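Local coordinates for putative tryptophan halogenase (Xanthomonas campestris pv. campestris, PDB 6Y1W), which is a flavin-dependent halogenase, here without its flavin, that probably uses reduced FAD and oxygen to halogenate an aromatic substrate, at residues 77-82 against 499-503; 139-143 against 157-161; 145-151 against 261-265; 250-256 against 281-286; 272-276 against 343-347. One frame throughout, in Å; residues are numbered along the deposited sequence.

Contact 1 (77-82 against 499-503); sequences EAQFMA and YCPAP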
# COMPACT_ATOMS: atom_id res chain seq x y z
N GLU A 77 4.31 3.69 27.42
CA GLU A 77 3.00 4.31 27.25
C GLU A 77 2.44 4.86 28.56
O GLU A 77 2.01 6.02 28.61
CB GLU A 77 2.03 3.32 26.64
CG GLU A 77 0.64 3.92 26.50
CD GLU A 77 -0.34 2.93 25.90
OE1 GLU A 77 -0.75 2.01 26.62
OE2 GLU A 77 -0.65 3.08 24.68
N ALA A 78 2.48 4.07 29.65
CA ALA A 78 1.90 4.57 30.89
C ALA A 78 2.65 5.80 31.42
O ALA A 78 2.02 6.74 31.94
CB ALA A 78 1.84 3.45 31.95
N GLN A 79 3.98 5.84 31.28
CA GLN A 79 4.76 6.99 31.74
C GLN A 79 4.43 8.23 30.92
O GLN A 79 4.19 9.31 31.47
CB GLN A 79 6.25 6.63 31.66
CG GLN A 79 7.24 7.71 31.91
CD GLN A 79 8.63 7.24 31.44
OE1 GLN A 79 9.35 7.98 30.77
NE2 GLN A 79 8.97 5.99 31.75
N PHE A 80 4.38 8.06 29.59
CA PHE A 80 4.00 9.15 28.71
C PHE A 80 2.60 9.68 29.05
O PHE A 80 2.39 10.89 29.11
CB PHE A 80 4.09 8.65 27.25
CG PHE A 80 3.00 9.19 26.36
CD1 PHE A 80 2.98 10.56 26.03
CD2 PHE A 80 2.00 8.36 25.88
CE1 PHE A 80 1.98 11.09 25.22
CE2 PHE A 80 0.98 8.88 25.07
CZ PHE A 80 0.96 10.22 24.77
N MET A 81 1.62 8.78 29.26
CA MET A 81 0.25 9.23 29.51
C MET A 81 0.13 9.97 30.84
O MET A 81 -0.53 11.02 30.94
CB MET A 81 -0.70 8.03 29.46
CG MET A 81 -0.89 7.48 28.05
SD MET A 81 -2.18 6.22 27.98
CE MET A 81 -3.69 7.23 28.19
N ALA A 82 0.75 9.43 31.89
CA ALA A 82 0.70 10.11 33.18
C ALA A 82 1.36 11.47 33.11
O ALA A 82 0.90 12.42 33.74
CB ALA A 82 1.40 9.26 34.24
N TYR A 499 -3.81 2.40 35.53
CA TYR A 499 -2.77 2.21 34.52
C TYR A 499 -1.85 3.41 34.38
O TYR A 499 -0.63 3.24 34.24
CB TYR A 499 -3.43 1.93 33.16
CG TYR A 499 -2.46 1.68 32.02
CD1 TYR A 499 -1.73 0.49 31.93
CD2 TYR A 499 -2.29 2.65 31.01
CE1 TYR A 499 -0.84 0.28 30.88
CE2 TYR A 499 -1.43 2.45 29.97
CZ TYR A 499 -0.70 1.27 29.89
OH TYR A 499 0.15 1.06 28.84
N CYS A 500 -2.39 4.62 34.43
CA CYS A 500 -1.57 5.77 34.13
C CYS A 500 -2.07 7.01 34.84
O CYS A 500 -2.21 8.05 34.20
CB CYS A 500 -1.53 5.97 32.60
SG CYS A 500 -3.17 6.22 31.87
N PRO A 501 -2.32 6.96 36.16
CA PRO A 501 -2.87 8.14 36.84
C PRO A 501 -1.92 9.33 36.82
O PRO A 501 -0.72 9.23 37.14
CB PRO A 501 -3.11 7.63 38.28
CG PRO A 501 -2.17 6.50 38.44
CD PRO A 501 -2.13 5.82 37.09
N ALA A 502 -2.45 10.48 36.36
CA ALA A 502 -1.78 11.77 36.35
C ALA A 502 -2.18 12.55 37.60
O ALA A 502 -3.33 12.47 38.03
CB ALA A 502 -2.15 12.60 35.12
N PRO A 503 -1.26 13.32 38.16
CA PRO A 503 -1.61 14.12 39.34
C PRO A 503 -2.58 15.25 39.00
O PRO A 503 -2.42 15.96 38.01
CB PRO A 503 -0.25 14.68 39.79
CG PRO A 503 0.57 14.72 38.55
CD PRO A 503 0.14 13.51 37.73
O HOH W 1 3.26 1.25 29.71

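Contact 2 (139-143 against 157-161); sequences YCLEL and GGMNY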
# COMPACT_ATOMS: atom_id res chain seq x y z
N TYR A 139 -21.80 -3.31 15.19
CA TYR A 139 -20.92 -4.40 14.79
C TYR A 139 -19.44 -4.06 14.93
O TYR A 139 -18.60 -4.78 14.42
CB TYR A 139 -21.26 -4.83 13.35
CG TYR A 139 -22.74 -5.16 13.23
CD1 TYR A 139 -23.22 -6.41 13.66
CD2 TYR A 139 -23.65 -4.24 12.70
CE1 TYR A 139 -24.59 -6.70 13.58
CE2 TYR A 139 -25.02 -4.55 12.63
CZ TYR A 139 -25.46 -5.79 13.05
OH TYR A 139 -26.81 -6.11 13.02
N CYS A 140 -19.11 -2.99 15.66
CA CYS A 140 -17.73 -2.51 15.83
C CYS A 140 -17.43 -2.30 17.31
O CYS A 140 -18.07 -1.46 17.96
CB CYS A 140 -17.54 -1.19 15.09
SG CYS A 140 -15.87 -0.55 15.28
N LEU A 141 -16.46 -3.04 17.84
CA LEU A 141 -16.16 -2.97 19.28
C LEU A 141 -15.71 -1.57 19.70
O LEU A 141 -16.18 -1.03 20.71
CB LEU A 141 -15.06 -3.99 19.63
CG LEU A 141 -14.53 -3.92 21.07
CD1 LEU A 141 -15.64 -4.24 22.08
CD2 LEU A 141 -13.27 -4.81 21.26
N GLU A 142 -14.78 -0.98 18.96
CA GLU A 142 -14.29 0.33 19.39
C GLU A 142 -15.41 1.35 19.44
O GLU A 142 -15.46 2.21 20.33
CB GLU A 142 -13.18 0.82 18.45
CG GLU A 142 -11.86 0.10 18.68
CD GLU A 142 -11.73 -1.24 17.95
OE1 GLU A 142 -12.71 -1.77 17.37
OE2 GLU A 142 -10.60 -1.77 17.92
N LEU A 143 -16.34 1.27 18.48
CA LEU A 143 -17.48 2.17 18.47
C LEU A 143 -18.34 1.96 19.71
O LEU A 143 -18.74 2.93 20.37
CB LEU A 143 -18.31 1.97 17.19
CG LEU A 143 -19.41 3.03 16.98
CD1 LEU A 143 -19.59 3.31 15.45
CD2 LEU A 143 -20.75 2.57 17.59
N GLY A 157 -3.21 -6.69 20.35
CA GLY A 157 -3.76 -5.45 19.81
C GLY A 157 -5.22 -5.53 19.42
O GLY A 157 -5.62 -4.99 18.38
N GLY A 158 -6.04 -6.21 20.24
CA GLY A 158 -7.44 -6.38 19.89
C GLY A 158 -8.30 -5.13 20.04
O GLY A 158 -9.41 -5.08 19.51
N MET A 159 -7.81 -4.13 20.76
CA MET A 159 -8.46 -2.82 20.85
C MET A 159 -7.59 -1.81 20.12
O MET A 159 -6.40 -1.69 20.42
CB MET A 159 -8.64 -2.40 22.32
CG MET A 159 -9.95 -2.85 22.98
SD MET A 159 -11.38 -1.94 22.39
CE MET A 159 -10.58 -0.39 22.20
N ASN A 160 -8.17 -1.10 19.14
CA ASN A 160 -7.46 -0.06 18.42
C ASN A 160 -7.76 1.30 19.03
O ASN A 160 -8.94 1.61 19.26
CB ASN A 160 -7.88 -0.09 16.95
CG ASN A 160 -7.44 -1.38 16.28
OD1 ASN A 160 -6.28 -1.52 15.94
ND2 ASN A 160 -8.35 -2.35 16.17
N TYR A 161 -6.72 2.08 19.32
CA TYR A 161 -6.93 3.27 20.15
C TYR A 161 -5.81 4.27 19.93
O TYR A 161 -4.76 3.96 19.33
CB TYR A 161 -7.00 2.92 21.66
CG TYR A 161 -5.66 2.43 22.19
CD1 TYR A 161 -5.31 1.07 22.15
CD2 TYR A 161 -4.74 3.32 22.74
CE1 TYR A 161 -4.07 0.64 22.57
CE2 TYR A 161 -3.48 2.88 23.19
CZ TYR A 161 -3.19 1.53 23.11
OH TYR A 161 -1.96 1.06 23.54

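Contact 3 (145-151 against 261-265); sequences AAQEGRF and VTFTR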
# COMPACT_ATOMS: atom_id res chain seq x y z
N ALA A 145 -17.31 0.83 22.51
CA ALA A 145 -16.57 1.34 23.65
C ALA A 145 -16.68 2.86 23.75
O ALA A 145 -16.62 3.44 24.85
CB ALA A 145 -15.10 0.91 23.55
N ALA A 146 -16.83 3.53 22.61
CA ALA A 146 -17.10 4.96 22.64
C ALA A 146 -18.46 5.23 23.25
O ALA A 146 -18.61 6.13 24.07
CB ALA A 146 -17.03 5.56 21.22
N GLN A 147 -19.47 4.43 22.87
CA GLN A 147 -20.81 4.67 23.39
C GLN A 147 -20.89 4.43 24.89
O GLN A 147 -21.65 5.13 25.57
CB GLN A 147 -21.82 3.77 22.69
CG GLN A 147 -21.95 4.21 21.24
CD GLN A 147 -22.97 3.36 20.49
OE1 GLN A 147 -23.07 2.15 20.68
NE2 GLN A 147 -23.72 4.01 19.59
N GLU A 148 -20.18 3.42 25.39
CA GLU A 148 -20.34 3.02 26.79
C GLU A 148 -19.24 3.56 27.69
O GLU A 148 -19.30 3.30 28.90
CB GLU A 148 -20.36 1.49 26.91
CG GLU A 148 -21.47 0.81 26.08
CD GLU A 148 -22.85 1.27 26.45
OE1 GLU A 148 -23.04 1.69 27.63
OE2 GLU A 148 -23.75 1.21 25.58
N GLY A 149 -18.23 4.23 27.15
CA GLY A 149 -17.20 4.83 28.00
C GLY A 149 -16.29 3.84 28.68
O GLY A 149 -15.91 4.04 29.85
N ARG A 150 -15.91 2.78 27.97
CA ARG A 150 -15.09 1.70 28.50
C ARG A 150 -13.78 1.58 27.74
O ARG A 150 -13.71 1.87 26.53
CB ARG A 150 -15.85 0.36 28.40
CG ARG A 150 -17.13 0.35 29.22
CD ARG A 150 -17.76 -1.03 29.19
NE ARG A 150 -18.96 -1.08 30.02
CZ ARG A 150 -18.97 -1.43 31.31
NH1 ARG A 150 -17.84 -1.75 31.92
NH2 ARG A 150 -20.12 -1.44 31.97
N PHE A 151 -12.72 1.14 28.44
CA PHE A 151 -11.44 0.92 27.77
C PHE A 151 -10.56 0.01 28.62
O PHE A 151 -10.43 0.23 29.83
CB PHE A 151 -10.64 2.22 27.51
CG PHE A 151 -9.34 1.96 26.79
CD1 PHE A 151 -9.33 1.86 25.40
CD2 PHE A 151 -8.17 1.68 27.49
CE1 PHE A 151 -8.16 1.54 24.74
CE2 PHE A 151 -6.99 1.35 26.84
CZ PHE A 151 -7.00 1.27 25.44
N VAL A 261 -15.00 10.68 28.85
CA VAL A 261 -15.45 9.80 27.77
C VAL A 261 -14.25 9.27 26.98
O VAL A 261 -13.10 9.68 27.20
CB VAL A 261 -16.44 10.51 26.83
CG1 VAL A 261 -17.74 10.94 27.60
CG2 VAL A 261 -15.79 11.73 26.10
N THR A 262 -14.50 8.30 26.10
CA THR A 262 -13.45 7.66 25.31
C THR A 262 -13.42 8.16 23.87
O THR A 262 -12.71 7.57 23.04
CB THR A 262 -13.61 6.14 25.29
OG1 THR A 262 -14.95 5.81 24.93
CG2 THR A 262 -13.27 5.49 26.71
N PHE A 263 -14.08 9.26 23.57
CA PHE A 263 -14.12 9.78 22.22
C PHE A 263 -13.87 11.28 22.24
O PHE A 263 -14.06 11.97 23.24
CB PHE A 263 -15.47 9.46 21.54
CG PHE A 263 -16.65 10.02 22.28
CD1 PHE A 263 -17.04 11.32 22.08
CD2 PHE A 263 -17.33 9.25 23.23
CE1 PHE A 263 -18.10 11.86 22.78
CE2 PHE A 263 -18.39 9.78 23.96
CZ PHE A 263 -18.78 11.07 23.74
N THR A 264 -13.40 11.78 21.09
CA THR A 264 -13.37 13.21 20.81
C THR A 264 -14.72 13.57 20.22
O THR A 264 -15.27 12.79 19.45
CB THR A 264 -12.25 13.50 19.79
OG1 THR A 264 -10.98 13.25 20.41
CG2 THR A 264 -12.36 14.93 19.26
N ARG A 265 -15.27 14.72 20.61
CA ARG A 265 -16.55 15.15 20.04
C ARG A 265 -16.30 16.21 18.99
O ARG A 265 -15.53 17.14 19.21
CB ARG A 265 -17.49 15.66 21.13
CG ARG A 265 -18.94 15.82 20.65
CD ARG A 265 -19.83 16.16 21.84
NE ARG A 265 -19.72 17.57 22.19
CZ ARG A 265 -20.15 18.10 23.33
NH1 ARG A 265 -20.73 17.31 24.23
NH2 ARG A 265 -20.02 19.41 23.54
O HOH W 2 -17.35 7.40 26.27

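Contact 4 (250-256 against 281-286); sequences LAVQTES and HRVGNG. With BUD ((2S,3S)-butane-2,3-diol), chain L.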
# COMPACT_ATOMS: atom_id res chain seq x y z
N LEU A 250 -11.53 29.50 18.17
CA LEU A 250 -11.44 29.99 19.55
C LEU A 250 -11.33 28.77 20.44
O LEU A 250 -12.13 27.84 20.28
CB LEU A 250 -12.71 30.76 19.96
CG LEU A 250 -12.85 32.20 19.51
CD1 LEU A 250 -14.31 32.66 19.66
CD2 LEU A 250 -11.87 33.09 20.31
N ALA A 251 -10.39 28.77 21.39
CA ALA A 251 -10.17 27.58 22.21
C ALA A 251 -10.24 27.93 23.69
O ALA A 251 -9.83 29.02 24.09
CB ALA A 251 -8.81 26.92 21.89
N VAL A 252 -10.77 27.01 24.49
CA VAL A 252 -10.92 27.27 25.93
C VAL A 252 -10.96 25.94 26.67
O VAL A 252 -11.59 24.98 26.22
CB VAL A 252 -12.19 28.10 26.23
CG1 VAL A 252 -13.47 27.29 25.88
CG2 VAL A 252 -12.21 28.56 27.71
N GLN A 253 -10.34 25.91 27.86
CA GLN A 253 -10.39 24.73 28.71
C GLN A 253 -11.50 24.89 29.74
O GLN A 253 -11.81 26.00 30.19
CB GLN A 253 -9.03 24.49 29.39
CG GLN A 253 -7.83 24.45 28.43
CD GLN A 253 -7.92 23.32 27.34
OE1 GLN A 253 -7.78 22.13 27.65
NE2 GLN A 253 -8.13 23.71 26.07
N THR A 254 -12.13 23.78 30.09
CA THR A 254 -13.17 23.82 31.12
C THR A 254 -12.89 22.74 32.14
O THR A 254 -12.20 21.76 31.88
CB THR A 254 -14.59 23.62 30.55
OG1 THR A 254 -14.62 22.43 29.72
CG2 THR A 254 -15.04 24.85 29.74
N GLU A 255 -13.47 22.90 33.34
CA GLU A 255 -13.33 21.81 34.29
C GLU A 255 -14.13 20.58 33.83
O GLU A 255 -15.13 20.67 33.10
CB GLU A 255 -13.76 22.25 35.70
CG GLU A 255 -15.18 22.55 35.79
CD GLU A 255 -15.54 23.39 37.04
OE1 GLU A 255 -14.78 23.45 38.05
OE2 GLU A 255 -16.62 23.99 36.98
N SER A 256 -13.67 19.42 34.27
CA SER A 256 -14.42 18.19 34.05
C SER A 256 -15.72 18.23 34.85
O SER A 256 -15.77 18.73 35.98
CB SER A 256 -13.58 16.99 34.49
OG SER A 256 -12.28 17.07 33.93
N HIS A 281 -7.99 15.63 34.04
CA HIS A 281 -8.53 16.53 35.06
C HIS A 281 -9.08 17.81 34.50
O HIS A 281 -9.25 18.77 35.26
CB HIS A 281 -7.46 16.87 36.12
CG HIS A 281 -6.95 15.64 36.80
ND1 HIS A 281 -7.67 14.98 37.79
CD2 HIS A 281 -5.79 14.96 36.65
CE1 HIS A 281 -6.97 13.92 38.19
NE2 HIS A 281 -5.83 13.91 37.53
N ARG A 282 -9.29 17.88 33.18
CA ARG A 282 -9.94 19.03 32.56
C ARG A 282 -10.42 18.59 31.18
O ARG A 282 -10.18 17.45 30.75
CB ARG A 282 -8.99 20.23 32.48
CG ARG A 282 -7.95 20.08 31.39
CD ARG A 282 -7.12 21.38 31.24
NE ARG A 282 -6.48 21.46 29.93
CZ ARG A 282 -5.21 21.10 29.71
NH1 ARG A 282 -4.48 20.65 30.71
NH2 ARG A 282 -4.68 21.21 28.48
N VAL A 283 -11.07 19.51 30.48
CA VAL A 283 -11.61 19.25 29.15
C VAL A 283 -11.17 20.36 28.20
O VAL A 283 -11.24 21.54 28.56
CB VAL A 283 -13.14 19.15 29.24
CG1 VAL A 283 -13.78 19.09 27.84
CG2 VAL A 283 -13.53 17.92 30.07
N GLY A 284 -10.69 19.99 27.01
CA GLY A 284 -10.38 20.97 25.98
C GLY A 284 -11.57 21.20 25.07
O GLY A 284 -12.28 20.27 24.72
N ASN A 285 -11.79 22.47 24.71
CA ASN A 285 -12.91 22.85 23.85
C ASN A 285 -12.42 23.83 22.80
O ASN A 285 -11.49 24.60 23.04
CB ASN A 285 -14.05 23.56 24.62
CG ASN A 285 -14.50 22.78 25.84
OD1 ASN A 285 -15.49 22.03 25.79
ND2 ASN A 285 -13.82 23.00 26.99
N GLY A 286 -13.10 23.87 21.67
CA GLY A 286 -12.81 24.93 20.71
C GLY A 286 -13.88 24.97 19.65
O GLY A 286 -14.64 24.02 19.49
C1 BUD L . -3.05 26.59 31.41
O1 BUD L . -1.90 25.06 32.87
C2 BUD L . -3.18 25.55 32.52
O2 BUD L . -4.25 23.52 33.11
C3 BUD L . -4.02 24.38 32.03
C4 BUD L . -5.38 24.90 31.59
O HOH W 3 -11.65 19.62 36.23

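Contact 5 (272-276 against 343-347); sequences GWMWR and LEPIE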
# COMPACT_ATOMS: atom_id res chain seq x y z
N GLY A 272 -19.43 26.11 11.08
CA GLY A 272 -18.21 25.55 11.64
C GLY A 272 -18.58 24.40 12.55
O GLY A 272 -19.66 23.84 12.45
N TRP A 273 -17.64 24.06 13.45
CA TRP A 273 -17.86 22.92 14.31
C TRP A 273 -17.04 23.08 15.57
O TRP A 273 -16.10 23.88 15.62
CB TRP A 273 -17.52 21.61 13.58
CG TRP A 273 -16.06 21.45 13.26
CD1 TRP A 273 -15.42 21.93 12.16
CD2 TRP A 273 -15.07 20.73 14.02
NE1 TRP A 273 -14.07 21.61 12.20
CE2 TRP A 273 -13.85 20.86 13.33
CE3 TRP A 273 -15.11 20.01 15.22
CZ2 TRP A 273 -12.66 20.29 13.81
CZ3 TRP A 273 -13.94 19.44 15.69
CH2 TRP A 273 -12.73 19.58 14.99
N MET A 274 -17.39 22.30 16.61
CA MET A 274 -16.75 22.45 17.91
C MET A 274 -16.10 21.14 18.32
O MET A 274 -16.71 20.08 18.17
CB MET A 274 -17.77 22.85 18.98
CG MET A 274 -18.21 24.32 18.89
SD MET A 274 -19.76 24.48 19.85
CE MET A 274 -21.05 23.86 18.76
N TRP A 275 -14.89 21.20 18.89
CA TRP A 275 -14.32 20.01 19.49
C TRP A 275 -14.50 20.00 21.01
O TRP A 275 -14.56 21.05 21.66
CB TRP A 275 -12.81 19.87 19.20
CG TRP A 275 -11.84 20.80 19.93
CD1 TRP A 275 -11.33 20.65 21.22
CD2 TRP A 275 -11.19 21.94 19.37
NE1 TRP A 275 -10.42 21.66 21.48
CE2 TRP A 275 -10.34 22.48 20.38
CE3 TRP A 275 -11.26 22.59 18.13
CZ2 TRP A 275 -9.53 23.59 20.15
CZ3 TRP A 275 -10.48 23.71 17.92
CH2 TRP A 275 -9.64 24.22 18.94
N ARG A 276 -14.54 18.79 21.56
CA ARG A 276 -14.52 18.58 23.01
C ARG A 276 -13.64 17.37 23.26
O ARG A 276 -13.87 16.31 22.69
CB ARG A 276 -15.94 18.35 23.54
CG ARG A 276 -15.98 18.45 25.07
CD ARG A 276 -17.41 18.57 25.62
NE ARG A 276 -17.37 18.72 27.09
CZ ARG A 276 -17.34 17.70 27.95
NH1 ARG A 276 -17.37 16.45 27.50
NH2 ARG A 276 -17.31 17.92 29.28
N LEU A 343 -4.18 21.21 8.00
CA LEU A 343 -5.59 20.85 7.89
C LEU A 343 -6.22 20.97 9.26
O LEU A 343 -5.59 20.66 10.27
CB LEU A 343 -5.77 19.44 7.36
CG LEU A 343 -5.41 19.29 5.89
CD1 LEU A 343 -5.33 17.83 5.49
CD2 LEU A 343 -6.55 19.96 5.07
N GLU A 344 -7.49 21.40 9.30
CA GLU A 344 -8.18 21.53 10.58
C GLU A 344 -8.27 20.19 11.32
O GLU A 344 -8.18 19.11 10.72
CB GLU A 344 -9.59 22.07 10.32
CG GLU A 344 -10.50 21.05 9.67
CD GLU A 344 -11.71 21.71 9.04
OE1 GLU A 344 -12.71 21.97 9.76
OE2 GLU A 344 -11.62 22.04 7.83
N PRO A 345 -8.44 20.23 12.68
CA PRO A 345 -8.31 18.98 13.47
C PRO A 345 -9.54 18.10 13.49
O PRO A 345 -9.78 17.39 14.48
CB PRO A 345 -7.99 19.50 14.89
CG PRO A 345 -8.72 20.81 14.95
CD PRO A 345 -8.50 21.42 13.54
N ILE A 346 -10.29 18.10 12.39
CA ILE A 346 -11.54 17.36 12.34
C ILE A 346 -11.33 15.85 12.42
O ILE A 346 -12.20 15.13 12.91
CB ILE A 346 -12.31 17.76 11.07
CG1 ILE A 346 -13.70 17.14 11.04
CG2 ILE A 346 -11.56 17.28 9.80
CD1 ILE A 346 -14.52 17.65 9.84
N GLU A 347 -10.17 15.35 11.97
CA GLU A 347 -9.82 13.94 12.08
C GLU A 347 -8.51 13.75 12.85
O GLU A 347 -7.84 12.73 12.68
CB GLU A 347 -9.73 13.26 10.70
CG GLU A 347 -11.11 12.98 10.07
CD GLU A 347 -11.84 11.80 10.72
OE1 GLU A 347 -11.22 11.03 11.50
OE2 GLU A 347 -13.10 11.63 10.45

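Contact 1 (77-82 against 499-503)
The methyl group of Ala78 lies over one face of the Tyr499 ring, its CB 4.1 Å from the ring centroid and 18° off the normal, a CH-pi contact. At the edge of the same ring sits the sulfur of Met81, with SD 4.3 Å from CE2 of Tyr499. The phenol reaches past Ala78 to the first turn of the helix, where Tyr499 OH donates to Glu77 OE1 at 2.6 Å. A water adds a second tie, giving a hydrogen to Tyr499 OH (3.2 Å) and accepting one from Ala78 N (2.9 Å). Glu77 serves other partners as well, since its OE2 is hydrogen-bonded to the hydroxyls of Tyr161 and Tyr163. Beyond Tyr499 the chain leaves its helix at Cys500 and runs extended along helix 77-83. Cys500 CB packs 3.8 Å from Met81 CB, and Ala502 CB lies 3.4 Å from Ala82 O. The small Ala78 and Ala82, one turn apart, let the backbones approach closely, with CA-CA distances of 4.9 Å for Ala78 and Cys500 and 4.4 Å for Ala82 and Ala502. This is a C-terminal tail docked on a helix of the flavin-dependent halogenase fold, anchored where helix 492-499 ends.

Contact 2 (139-143 against 157-161)
Cys140 holds the N-cap position of helix 141-148, and the two residues that follow it carry the contact. Leu141 points its CA-CB bond toward the loop, and its CD2 meets Met159 SD at 3.6 Å; its side chain also touches Thr485 and Leu486 of helix 468-486. Glu142, in the first turn of the helix, sends its carboxylate across to Asn160. There a single oxygen, Glu142 OE2, accepts two hydrogen bonds from one residue: 2.8 Å from Asn160 N and 2.9 Å from Asn160 ND2. The stem of the glutamate is covered by the methionine, with Glu142 CG 3.8 Å from Met159 CE. The contact thus pins the loop leading into strand 162-166 against the start of helix 141-148, a local closure between Glu142 and a residue 18 positions later. No positively charged group of the two segments meets the carboxylate; its charge is answered by neutral NH donors of backbone and amide, and the main-chain bond, at 161°, ties the loop backbone to the helix at Asn160.

Contact 3 (145-151 against 261-265)
Just after helix 141-148, Gly149 (phi 70°) turns the chain away, and the residues leading into strand 263-268 lie across this end, with CA atoms 5.3 Å apart at both Ala146-Thr262 and Gly149-Val261. Ala145 O accepts a weak hydrogen bond from Gly149 N (2.9 Å) and a hydrogen bond from Arg150 N (3.3 Å). Thr262 OG1 donates to the same Ala145 O at 2.9 Å, so a side chain from just before the strand joins this helix-end carbonyl. One carbonyl on, a water bridges Ala146 O (2.8 Å) and Thr262 N (3.0 Å). The contact fastens the helix to strand 263-268, which lies between strands 91-99 and 272-278 in a mixed sheet. Thr262 CG2 faces the departing chain, 3.7 Å from Arg150 O and 4.3 Å from Phe151 CB. The Phe263 ring edge meets the helix, CD2 lying 3.5 Å from Ala146 O and 4.2 Å from Ala146 CB; its side chain is about 6 Å from that of Lys89, the predicted catalytic residue.

Contact 4 (250-256 against 281-286)
Asn285 supplements the strand pairing with its own side chain: Asn285 ND2 donates both to Val252 O (3.1 Å) and to Thr254 OG1 (2.9 Å), so its amide spans two residues of the neighbouring strand. The strands are antiparallel neighbours, with segment directions 158° apart, in the mixed sheet that also carries strands 272-278 and 263-268. Val252-Asn285 and Thr254-Val283 are hydrogen-bonded pairs. In the first, Val252 N reaches Asn285 O at 2.9 Å and Asn285 N reaches Val252 O at 2.9 Å; in the second, Thr254 N to Val283 O and Val283 N to Thr254 O are also 2.9 Å. The non-hydrogen-bonded pairs, Ala251-Gly286 and Gln253-Gly284, alternate with them. At the former the CA atoms come to 4.0 Å and Gly286 CA lies 3.0 Å from Leu250 O, where a CB would be tight. Val252, Thr254, Val283 and Asn285 share one face of the sheet; Gln253 lies on the other, where its OE1 takes a 2.7 Å bond from Arg282 NE. Arg282 also forms a salt bridge with Asp166. At the strand ends a water accepts from Ser256 N (2.8 Å) and donates to His281 O (2.7 Å). Arg282 lines a pocket with bound butanediol, whose C4 lies over a face of the guanidinium, while butanediol O2 is 3.7 Å from Arg282 NH1.

Contact 5 (272-276 against 343-347)
The six-membered part of the Trp273 indole forms the apolar centre, its CZ2 3.7 Å from Ile346 CB and 4.1 Å from Pro345 CG. Its approach to the loop backbone is as close, with Trp273 CZ2 3.5 Å from Ile346 CA and Trp273 CH2 3.7 Å from Pro345 O. Two residues along the strand, on the same side, Trp275 makes a lighter contact: its CE3 is 4.4 Å from Pro345 CG, so the proline ring touches both indoles. The nearest CA atoms, those of Trp275 and Ile346, are still 8.1 Å apart, so the indoles span most of the gap and Trp273 reaches the loop backbone. The two tryptophans belong to strand 272-278, which runs between strands 263-268 and 283-289 in a mixed beta sheet. The opposing loop, which precedes helix 350-363, includes Glu347, a residue predicted to bind tryptophan; the contact packs the sheet against the loop that carries it. Glu347 CB points away from the strand, and Glu347 OE2 is hydrogen-bonded to His106 and His395. Ile346 also packs on Phe94, Trp97 and His395. At the polar edge, in the plane of the indole, Trp273 NE1 donates to Glu344 OE1 at 2.8 Å with an angle of 152° at the hydrogen. The same oxygen, Glu344 OE1, is hydrogen-bonded to the hydroxyl of Tyr396 on helix 371-397.

Contacts 4 and 5 are the buried ones, and contacts 1, 2 and 3 are only partly buried. Strands 263-268, 272-278 and 283-289 follow one another in one sheet and tie contacts 3, 5 and 4 together: Arg265 N meets Arg276 O at 3.0 Å, and Trp275 N meets Gly286 O at 2.9 Å. Contacts 2 and 3 use the two ends of helix 141-148 and touch through Phe151. Contact 1 encloses all the others along the chain and reaches contact 2 through Glu77 and Tyr161, and contact 4 through Ala502 and His281. Main-chain pairing dominates contact 4 and indole packing contact 5; contacts 1 to 3 combine one or two side-chain hydrogen bonds with small apolar patches, plus waters in 1 and 3.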